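Local coordinates for protein Alpha/beta hydrolase (Pseudomonas aeruginosa PAO1, PDB 4R1D) that probably acts as a calcium-binding lipase of the alpha/beta hydrolase type, a toxic effector of the H2 type VI secretion system that the immunity protein Tli4 inhibits, at residues A172-P176 and G177-E181; E193-R196 and A197-Y200; S516-H519 and G520-K524; Y550-I553 and K554-L558. All coordinates share one frame; numbering follows the deposited sequence.

Contact 1 of 4, residues A172-P176 and G177-E181; sequences ALSPP and GDQGE
Gln179 turns its side chain back along the loop to meet Ser174 five residues earlier, donating from NE2 to OG at 3.1 Å. The bond is nearly straight, with an N-H...O angle of 166°, and OG lies close to the amide plane of Gln179. Both partners contribute to this fit: the serine hydroxyl stands trans to its own backbone N (chi1 -176°), and the glutamine chain folds at chi2 (-76°). The Asp178 carboxylate slants across the Pro175 ring, OD2 lying 3.5 Å from Pro175 CD, while a water donates to OD2 and also hydrogen-bonds Ser174 OG, linking the two polar side chains. The intervening backbone makes a short 3-10 turn in the loop between strand 163-164 and helix 191-197, as the i to i+3 bonds from Asp178 N to Pro175 O and from Gln179 N to Pro176 O indicate. Pro176 O takes a second bond, from Glu181 N at 3.1 Å, and the two donors reach it from opposite faces of the carbonyl plane. Gly180, between them, has a positive phi, which suits a residue without CB. Past it, Glu181 CB rests 3.7 Å from Pro176 CB, whereas the carboxylate leads off to the backbone N atoms of Gln183, Gly184 and Ser516. The Pro176 ring packs against Tyr550 of helix 542-556.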
loop_
_atom_site.group_PDB
_atom_site.type_symbol
_atom_site.label_atom_id
_atom_site.label_comp_id
_atom_site.label_asym_id
_atom_site.label_seq_id
_atom_site.Cartn_x
_atom_site.Cartn_y
_atom_site.Cartn_z
ATOM N N ALA A 172 -31.033 12.951 -10.900
ATOM C CA ALA A 172 -29.951 13.176 -11.845
ATOM C C ALA A 172 -30.038 14.514 -12.561
ATOM O O ALA A 172 -29.038 14.995 -13.067
ATOM C CB ALA A 172 -29.900 12.064 -12.866
ATOM N N LEU A 173 -31.225 15.112 -12.601
ATOM C CA LEU A 173 -31.436 16.315 -13.415
ATOM C C LEU A 173 -31.085 17.610 -12.683
ATOM O O LEU A 173 -31.238 18.702 -13.228
ATOM C CB LEU A 173 -32.886 16.366 -13.918
ATOM C CG LEU A 173 -33.358 15.076 -14.600
ATOM C CD1 LEU A 173 -34.831 15.160 -15.001
ATOM C CD2 LEU A 173 -32.493 14.744 -15.827
ATOM N N SER A 174 -30.627 17.474 -11.443
ATOM C CA SER A 174 -30.268 18.607 -10.596
ATOM C C SER A 174 -29.317 19.600 -11.287
ATOM O O SER A 174 -28.355 19.199 -11.940
ATOM C CB SER A 174 -29.650 18.070 -9.291
ATOM O OG SER A 174 -29.371 19.115 -8.393
ATOM N N PRO A 175 -29.592 20.914 -11.168
ATOM C CA PRO A 175 -28.603 21.865 -11.690
ATOM C C PRO A 175 -27.276 21.652 -10.975
ATOM O O PRO A 175 -27.275 21.546 -9.760
ATOM C CB PRO A 175 -29.201 23.221 -11.308
ATOM C CG PRO A 175 -30.687 22.965 -11.287
ATOM C CD PRO A 175 -30.827 21.582 -10.722
ATOM N N PRO A 176 -26.159 21.576 -11.718
ATOM C CA PRO A 176 -24.862 21.290 -11.092
ATOM C C PRO A 176 -24.518 22.235 -9.940
ATOM O O PRO A 176 -23.898 21.806 -8.972
ATOM C CB PRO A 176 -23.869 21.447 -12.249
ATOM C CG PRO A 176 -24.678 21.135 -13.477
ATOM C CD PRO A 176 -26.078 21.620 -13.188
ATOM N N GLY A 177 -24.941 23.494 -10.023
ATOM C CA GLY A 177 -24.666 24.441 -8.957
ATOM C C GLY A 177 -25.282 24.029 -7.632
ATOM O O GLY A 177 -24.720 24.270 -6.561
ATOM N N ASP A 178 -26.453 23.410 -7.712
ATOM C CA ASP A 178 -27.158 22.939 -6.533
ATOM C C ASP A 178 -26.298 21.895 -5.815
ATOM O O ASP A 178 -26.433 21.695 -4.606
ATOM C CB ASP A 178 -28.478 22.287 -6.943
ATOM C CG ASP A 178 -29.556 23.300 -7.327
ATOM O OD1 ASP A 178 -29.252 24.499 -7.444
ATOM O OD2 ASP A 178 -30.717 22.870 -7.515
ATOM N N GLN A 179 -25.436 21.226 -6.582
ATOM C CA GLN A 179 -24.592 20.131 -6.082
ATOM C C GLN A 179 -23.193 20.631 -5.703
ATOM O O GLN A 179 -22.285 19.836 -5.411
ATOM C CB GLN A 179 -24.441 19.040 -7.148
ATOM C CG GLN A 179 -25.742 18.393 -7.605
ATOM C CD GLN A 179 -26.295 17.400 -6.599
ATOM O OE1 GLN A 179 -25.549 16.823 -5.803
ATOM N NE2 GLN A 179 -27.615 17.182 -6.637
ATOM N N GLY A 180 -23.011 21.946 -5.725
ATOM C CA GLY A 180 -21.735 22.531 -5.344
ATOM C C GLY A 180 -20.751 22.736 -6.489
ATOM O O GLY A 180 -19.582 23.008 -6.245
ATOM N N GLU A 181 -21.211 22.630 -7.734
ATOM C CA GLU A 181 -20.317 22.830 -8.888
ATOM C C GLU A 181 -19.843 24.278 -8.935
ATOM O O GLU A 181 -20.655 25.196 -8.825
ATOM C CB GLU A 181 -21.016 22.451 -10.198
ATOM C CG GLU A 181 -20.065 21.979 -11.310
ATOM C CD GLU A 181 -19.180 23.079 -11.836
ATOM O OE1 GLU A 181 -19.733 24.130 -12.226
ATOM O OE2 GLU A 181 -17.937 22.897 -11.861
HETATM O O HOH W 1 -31.594 20.270 -7.141
#

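Contact 2 of 4, residues E193-R196 and A197-Y200; sequences ELLR and ASRY
Ser198 bonds back to Leu195 through its hydroxyl, OG donating to Leu195 O at 2.7 Å. With chi1 at 75°, OG sits between the backbone N and the carbonyl carbon, a rotamer that brings it within range of the carbonyl three residues back. Arg199 and Arg196 also meet side chain to side chain. Arg199 starts with CG opposite its carbonyl carbon (chi1 -60°) and bends at chi3, which carries the guanidinium back over the preceding helical turn; Leu195 O lies over the centre of one face, 4.0 Å above the plane. Arg196 CD meets that group at its edge, 3.7 Å from Arg199 NE, and the two guanidinium planes stand 73° apart. This is the C-terminal end of helix 191-197, where the chain leaves through a type I turn, Ala197 to Tyr200, into strand 201-206, whose Phe202 and Asp203 bind calcium. The bonding pattern changes accordingly: Ala197 N and Ser198 N reach four residues back, to Glu193 O and Leu194 O, but Arg199 N reaches only three, to Arg196 O at 3.1 Å. The Tyr200 ring brings its edge to that same oxygen, CD2 being 3.6 Å from Arg196 O, and its hydroxyl hydrogen-bonds Asp560 O.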
loop_
_atom_site.group_PDB
_atom_site.type_symbol
_atom_site.label_atom_id
_atom_site.label_comp_id
_atom_site.label_asym_id
_atom_site.label_seq_id
_atom_site.Cartn_x
_atom_site.Cartn_y
_atom_site.Cartn_z
ATOM N N GLU A 193 -29.359 13.388 -23.444
ATOM C CA GLU A 193 -28.110 12.823 -22.951
ATOM C C GLU A 193 -28.321 11.454 -22.333
ATOM O O GLU A 193 -27.530 10.536 -22.568
ATOM C CB GLU A 193 -27.442 13.781 -21.962
ATOM C CG GLU A 193 -26.902 15.043 -22.627
ATOM C CD GLU A 193 -26.353 16.038 -21.629
ATOM O OE1 GLU A 193 -26.823 16.050 -20.478
ATOM O OE2 GLU A 193 -25.428 16.787 -21.992
ATOM N N LEU A 194 -29.395 11.304 -21.561
ATOM C CA LEU A 194 -29.696 10.008 -20.961
ATOM C C LEU A 194 -30.113 8.990 -22.020
ATOM O O LEU A 194 -29.755 7.819 -21.951
ATOM C CB LEU A 194 -30.782 10.140 -19.893
ATOM C CG LEU A 194 -30.343 10.983 -18.685
ATOM C CD1 LEU A 194 -31.516 11.351 -17.811
ATOM C CD2 LEU A 194 -29.268 10.241 -17.886
ATOM N N LEU A 195 -30.884 9.425 -23.004
ATOM C CA LEU A 195 -31.268 8.492 -24.052
ATOM C C LEU A 195 -30.020 8.018 -24.782
ATOM O O LEU A 195 -29.851 6.830 -25.055
ATOM C CB LEU A 195 -32.244 9.151 -25.033
ATOM C CG LEU A 195 -32.782 8.275 -26.169
ATOM C CD1 LEU A 195 -33.425 6.994 -25.640
ATOM C CD2 LEU A 195 -33.793 9.077 -26.991
ATOM N N ARG A 196 -29.130 8.952 -25.079
ATOM C CA ARG A 196 -27.887 8.608 -25.733
ATOM C C ARG A 196 -27.090 7.641 -24.861
ATOM O O ARG A 196 -26.545 6.659 -25.348
ATOM C CB ARG A 196 -27.055 9.856 -25.999
ATOM C CG ARG A 196 -25.650 9.542 -26.473
ATOM C CD ARG A 196 -25.669 8.776 -27.790
ATOM N NE ARG A 196 -24.937 9.429 -28.879
ATOM C CZ ARG A 196 -24.589 10.715 -28.924
ATOM N NH1 ARG A 196 -24.907 11.551 -27.942
ATOM N NH2 ARG A 196 -23.924 11.172 -29.976
ATOM N N ALA A 197 -27.006 7.938 -23.573
ATOM C CA ALA A 197 -26.174 7.127 -22.695
ATOM C C ALA A 197 -26.745 5.720 -22.584
ATOM O O ALA A 197 -26.001 4.750 -22.443
ATOM C CB ALA A 197 -26.046 7.780 -21.327
ATOM N N SER A 198 -28.070 5.608 -22.666
ATOM C CA SER A 198 -28.737 4.316 -22.502
ATOM C C SER A 198 -28.427 3.354 -23.646
ATOM O O SER A 198 -28.744 2.173 -23.577
ATOM C CB SER A 198 -30.250 4.490 -22.370
ATOM O OG SER A 198 -30.848 4.783 -23.626
ATOM N N ARG A 199 -27.805 3.863 -24.699
ATOM C CA ARG A 199 -27.430 3.019 -25.822
ATOM C C ARG A 199 -26.204 2.173 -25.519
ATOM O O ARG A 199 -25.890 1.243 -26.263
ATOM C CB ARG A 199 -27.235 3.865 -27.077
ATOM C CG ARG A 199 -28.517 4.602 -27.450
ATOM C CD ARG A 199 -28.458 5.194 -28.840
ATOM N NE ARG A 199 -28.514 6.655 -28.838
ATOM C CZ ARG A 199 -29.619 7.373 -29.031
ATOM N NH1 ARG A 199 -30.784 6.769 -29.241
ATOM N NH2 ARG A 199 -29.558 8.699 -29.011
ATOM N N TYR A 200 -25.526 2.483 -24.416
ATOM C CA TYR A 200 -24.299 1.775 -24.043
ATOM C C TYR A 200 -24.505 0.817 -22.878
ATOM O O TYR A 200 -25.373 1.036 -22.043
ATOM C CB TYR A 200 -23.201 2.770 -23.678
ATOM C CG TYR A 200 -22.791 3.649 -24.821
ATOM C CD1 TYR A 200 -21.762 3.278 -25.677
ATOM C CD2 TYR A 200 -23.447 4.847 -25.058
ATOM C CE1 TYR A 200 -21.388 4.088 -26.734
ATOM C CE2 TYR A 200 -23.081 5.658 -26.107
ATOM C CZ TYR A 200 -22.056 5.274 -26.942
ATOM O OH TYR A 200 -21.702 6.095 -27.984
#

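Contact 3 of 4, residues S516-H519 and G520-K524; sequences SFRH and GSKGK
Arg518, on the edge strand 515-519 of the parallel alpha/beta hydrolase sheet, reaches from NE to Lys522 O in the turn that follows the strand. The distance is 2.9 Å and the N-H...O angle 154°. Lys522 O lies near the guanidinium plane, yet the donor stands well above the carbonyl plane. CG trans to the backbone N (chi1 -176°) and a fully extended run to NE set the arginine alongside the turn, where NH2 also comes 3.7 Å from Lys522 CE. A water accepts from Arg518 NH2. In the next shell, Gln506 and Tyr431 hydrogen-bond NH1 and Ser492 O takes NH2, so several acceptors fix the rotation of the guanidinium. The lysine ammonium turns away, its chain bent at chi3 and chi4, to Ser494 and a salt bridge with Asp435, whose carboxylate would be expected to offset the lysine charge near the guanidinium. The turn positions Lys522 O: type I from Gly520 to Gly523, it is closed by Gly523 N to Gly520 O at 3.0 Å, and the Asn528 side chain braces its base, bonding Gly520 N and Arg518 O. Gly523 CA points a hydrogen at Arg518 O, 3.4 Å away, with an angle of 169° at the hydrogen.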
loop_
_atom_site.group_PDB
_atom_site.type_symbol
_atom_site.label_atom_id
_atom_site.label_comp_id
_atom_site.label_asym_id
_atom_site.label_seq_id
_atom_site.Cartn_x
_atom_site.Cartn_y
_atom_site.Cartn_z
ATOM N N SER A 516 -16.003 20.887 -11.243
ATOM C CA SER A 516 -15.468 20.699 -9.891
ATOM C C SER A 516 -16.582 20.939 -8.866
ATOM O O SER A 516 -17.183 22.026 -8.814
ATOM C CB SER A 516 -14.278 21.639 -9.643
ATOM O OG SER A 516 -13.761 21.511 -8.326
ATOM N N PHE A 517 -16.876 19.912 -8.073
ATOM C CA PHE A 517 -17.929 19.985 -7.059
ATOM C C PHE A 517 -17.346 20.112 -5.663
ATOM O O PHE A 517 -16.670 19.198 -5.159
ATOM C CB PHE A 517 -18.858 18.772 -7.153
ATOM C CG PHE A 517 -19.558 18.662 -8.476
ATOM C CD1 PHE A 517 -18.895 18.161 -9.587
ATOM C CD2 PHE A 517 -20.874 19.074 -8.614
ATOM C CE1 PHE A 517 -19.516 18.067 -10.805
ATOM C CE2 PHE A 517 -21.510 18.988 -9.829
ATOM C CZ PHE A 517 -20.835 18.476 -10.934
ATOM N N ARG A 518 -17.611 21.263 -5.048
ATOM C CA ARG A 518 -17.043 21.597 -3.758
ATOM C C ARG A 518 -18.076 21.252 -2.676
ATOM O O ARG A 518 -19.025 22.003 -2.433
ATOM C CB ARG A 518 -16.691 23.080 -3.756
ATOM C CG ARG A 518 -15.993 23.646 -2.518
ATOM C CD ARG A 518 -15.661 25.113 -2.840
ATOM N NE ARG A 518 -14.997 25.861 -1.774
ATOM C CZ ARG A 518 -13.682 25.920 -1.586
ATOM N NH1 ARG A 518 -12.855 25.229 -2.369
ATOM N NH2 ARG A 518 -13.189 26.665 -0.596
ATOM N N HIS A 519 -17.906 20.094 -2.050
ATOM C CA HIS A 519 -18.930 19.578 -1.141
ATOM C C HIS A 519 -18.641 19.948 0.312
ATOM O O HIS A 519 -17.512 19.862 0.774
ATOM C CB HIS A 519 -19.091 18.055 -1.294
ATOM C CG HIS A 519 -19.642 17.643 -2.626
ATOM N ND1 HIS A 519 -19.210 16.518 -3.296
ATOM C CD2 HIS A 519 -20.596 18.202 -3.404
ATOM C CE1 HIS A 519 -19.866 16.409 -4.437
ATOM N NE2 HIS A 519 -20.711 17.421 -4.530
ATOM N N GLY A 520 -19.675 20.344 1.042
ATOM C CA GLY A 520 -19.490 20.688 2.437
ATOM C C GLY A 520 -19.657 22.170 2.715
ATOM O O GLY A 520 -20.114 22.931 1.862
ATOM N N SER A 521 -19.252 22.576 3.913
ATOM C CA SER A 521 -19.540 23.914 4.412
ATOM C C SER A 521 -18.943 25.043 3.567
ATOM O O SER A 521 -19.477 26.159 3.548
ATOM C CB SER A 521 -19.061 24.037 5.856
ATOM O OG SER A 521 -17.653 24.200 5.902
ATOM N N LYS A 522 -17.838 24.772 2.873
ATOM C CA LYS A 522 -17.177 25.804 2.073
ATOM C C LYS A 522 -17.688 25.884 0.637
ATOM O O LYS A 522 -17.226 26.705 -0.152
ATOM C CB LYS A 522 -15.653 25.618 2.093
ATOM C CG LYS A 522 -15.082 25.506 3.502
ATOM C CD LYS A 522 -13.571 25.306 3.504
ATOM C CE LYS A 522 -12.809 26.562 3.058
ATOM N NZ LYS A 522 -13.042 27.714 3.993
ATOM N N GLY A 523 -18.634 25.016 0.295
ATOM C CA GLY A 523 -19.256 25.052 -1.010
ATOM C C GLY A 523 -20.639 25.670 -0.938
ATOM O O GLY A 523 -21.048 26.164 0.118
ATOM N N LYS A 524 -21.361 25.637 -2.057
ATOM C CA LYS A 524 -22.698 26.222 -2.135
ATOM C C LYS A 524 -23.695 25.224 -2.716
ATOM O O LYS A 524 -23.312 24.133 -3.144
ATOM C CB LYS A 524 -22.682 27.467 -3.020
ATOM C CG LYS A 524 -21.729 28.569 -2.561
ATOM C CD LYS A 524 -22.148 29.138 -1.211
ATOM C CE LYS A 524 -21.160 30.204 -0.732
ATOM N NZ LYS A 524 -21.515 30.755 0.613
HETATM O O HOH W 2 -14.718 28.925 0.337
#

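Contact 4 of 4, residues Y550-I553 and K554-L558; sequences YGVI and KITQL
Lys554 lays CG over one face of the Tyr550 ring in a CH-pi contact, 4.0 Å from the ring centroid and 20° off the normal. The bend at chi2 (-63°) leads the chain from the face past the hydroxyl-bearing rim, where CE comes 3.6 Å from Tyr550 OH. The polar ends bond outside the helix: Tyr550 OH to Gly187 O, Lys554 NZ to Glu193 in a salt bridge and to Pro188 O. Backbone hydrogen bonds here run from an N to the O four residues earlier. Lys554 N to Tyr550 O and Ile555 N to Gly551 O, at 2.9 Å for the latter, are almost straight, as expected for regular alpha-helix. They belong to the last turns of helix 542-556, the C-terminal helix of this alpha/beta hydrolase fold, which lies against the parallel sheet; Val552, Ile555 and Thr556 touch Ile251 of its strand 250-255. A side-chain hydrogen bond joins this pattern where Thr556 OG1 donates to Val552 O at 2.6 Å. The same oxygen accepts Thr556 N at 3.0 Å, from the opposite face of its carbonyl plane. By van der Waals contact, Ile555 CG1 lies 3.2 Å from Gly551 O, and Ile553, on the side facing helix 191-197, packs on Leu194 and Ala197.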
loop_
_atom_site.group_PDB
_atom_site.type_symbol
_atom_site.label_atom_id
_atom_site.label_comp_id
_atom_site.label_asym_id
_atom_site.label_seq_id
_atom_site.Cartn_x
_atom_site.Cartn_y
_atom_site.Cartn_z
ATOM N N TYR A 550 -23.093 11.687 -12.665
ATOM C CA TYR A 550 -23.176 12.859 -13.528
ATOM C C TYR A 550 -21.982 12.907 -14.485
ATOM O O TYR A 550 -22.148 13.097 -15.688
ATOM C CB TYR A 550 -23.212 14.136 -12.677
ATOM C CG TYR A 550 -23.128 15.402 -13.474
ATOM C CD1 TYR A 550 -24.278 16.014 -13.961
ATOM C CD2 TYR A 550 -21.900 16.010 -13.727
ATOM C CE1 TYR A 550 -24.208 17.197 -14.693
ATOM C CE2 TYR A 550 -21.823 17.194 -14.463
ATOM C CZ TYR A 550 -22.979 17.775 -14.938
ATOM O OH TYR A 550 -22.903 18.931 -15.669
ATOM N N GLY A 551 -20.774 12.731 -13.952
ATOM C CA GLY A 551 -19.592 12.710 -14.790
ATOM C C GLY A 551 -19.667 11.642 -15.879
ATOM O O GLY A 551 -19.354 11.889 -17.044
ATOM N N VAL A 552 -20.101 10.446 -15.503
ATOM C CA VAL A 552 -20.152 9.345 -16.465
ATOM C C VAL A 552 -21.109 9.659 -17.612
ATOM O O VAL A 552 -20.781 9.436 -18.791
ATOM C CB VAL A 552 -20.533 8.033 -15.785
ATOM C CG1 VAL A 552 -20.862 6.948 -16.824
ATOM C CG2 VAL A 552 -19.392 7.590 -14.866
ATOM N N ILE A 553 -22.281 10.185 -17.268
ATOM C CA ILE A 553 -23.251 10.569 -18.288
ATOM C C ILE A 553 -22.703 11.643 -19.237
ATOM O O ILE A 553 -22.808 11.519 -20.464
ATOM C CB ILE A 553 -24.572 11.050 -17.683
ATOM C CG1 ILE A 553 -25.267 9.902 -16.935
ATOM C CG2 ILE A 553 -25.471 11.628 -18.801
ATOM C CD1 ILE A 553 -25.534 8.657 -17.815
ATOM N N LYS A 554 -22.115 12.695 -18.678
ATOM C CA LYS A 554 -21.543 13.745 -19.507
ATOM C C LYS A 554 -20.409 13.242 -20.411
ATOM O O LYS A 554 -20.396 13.519 -21.614
ATOM C CB LYS A 554 -21.097 14.929 -18.654
ATOM C CG LYS A 554 -22.265 15.719 -18.029
ATOM C CD LYS A 554 -23.156 16.358 -19.104
ATOM C CE LYS A 554 -24.265 17.214 -18.485
ATOM N NZ LYS A 554 -24.962 18.092 -19.498
ATOM N N ILE A 555 -19.474 12.480 -19.841
ATOM C CA ILE A 555 -18.348 11.961 -20.609
ATOM C C ILE A 555 -18.820 11.069 -21.760
ATOM O O ILE A 555 -18.260 11.098 -22.852
ATOM C CB ILE A 555 -17.363 11.186 -19.700
ATOM C CG1 ILE A 555 -16.686 12.170 -18.737
ATOM C CG2 ILE A 555 -16.330 10.393 -20.563
ATOM C CD1 ILE A 555 -16.070 11.541 -17.468
ATOM N N THR A 556 -19.840 10.268 -21.490
ATOM C CA THR A 556 -20.427 9.351 -22.469
ATOM C C THR A 556 -20.930 10.046 -23.748
ATOM O O THR A 556 -20.945 9.447 -24.832
ATOM C CB THR A 556 -21.569 8.540 -21.801
ATOM O OG1 THR A 556 -21.019 7.737 -20.746
ATOM C CG2 THR A 556 -22.267 7.636 -22.791
ATOM N N GLN A 557 -21.327 11.305 -23.632
ATOM C CA GLN A 557 -21.787 12.055 -24.801
ATOM C C GLN A 557 -20.697 12.124 -25.879
ATOM O O GLN A 557 -20.983 12.316 -27.064
ATOM C CB GLN A 557 -22.261 13.450 -24.395
ATOM C CG GLN A 557 -23.293 13.456 -23.261
ATOM C CD GLN A 557 -24.442 12.474 -23.487
ATOM O OE1 GLN A 557 -24.746 11.633 -22.628
ATOM N NE2 GLN A 557 -25.097 12.589 -24.634
ATOM N N LEU A 558 -19.447 11.939 -25.458
ATOM C CA LEU A 558 -18.300 11.960 -26.369
ATOM C C LEU A 558 -18.041 10.627 -27.072
ATOM O O LEU A 558 -17.249 10.561 -28.010
ATOM C CB LEU A 558 -17.038 12.394 -25.617
ATOM C CG LEU A 558 -17.150 13.795 -25.017
ATOM C CD1 LEU A 558 -15.945 14.100 -24.145
ATOM C CD2 LEU A 558 -17.297 14.836 -26.128
#

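Overall arrangement
Contacts 1 to 4 follow the chain in order, each joining neighbouring residues of the chain, at a turn, a helix end or a strand end. Contacts 2 and 4 are close neighbours, with centres about 9 Å apart, because helices 191-197 and 542-556 pack together. Contact 1 lies about 11 Å from contact 3 between centres; Gly180 O probably bonds Arg518 N, placing the 177-181 turn beside edge strand 515-519. Contacts 2 and 3 do not touch, their centres being about 28 Å apart. Helix 542-556 spans the group, also meeting Phe517 through Tyr550. The C-terminal helix thus ties the segment before the calcium-binding strand 201-206 to the far edge of the sheet.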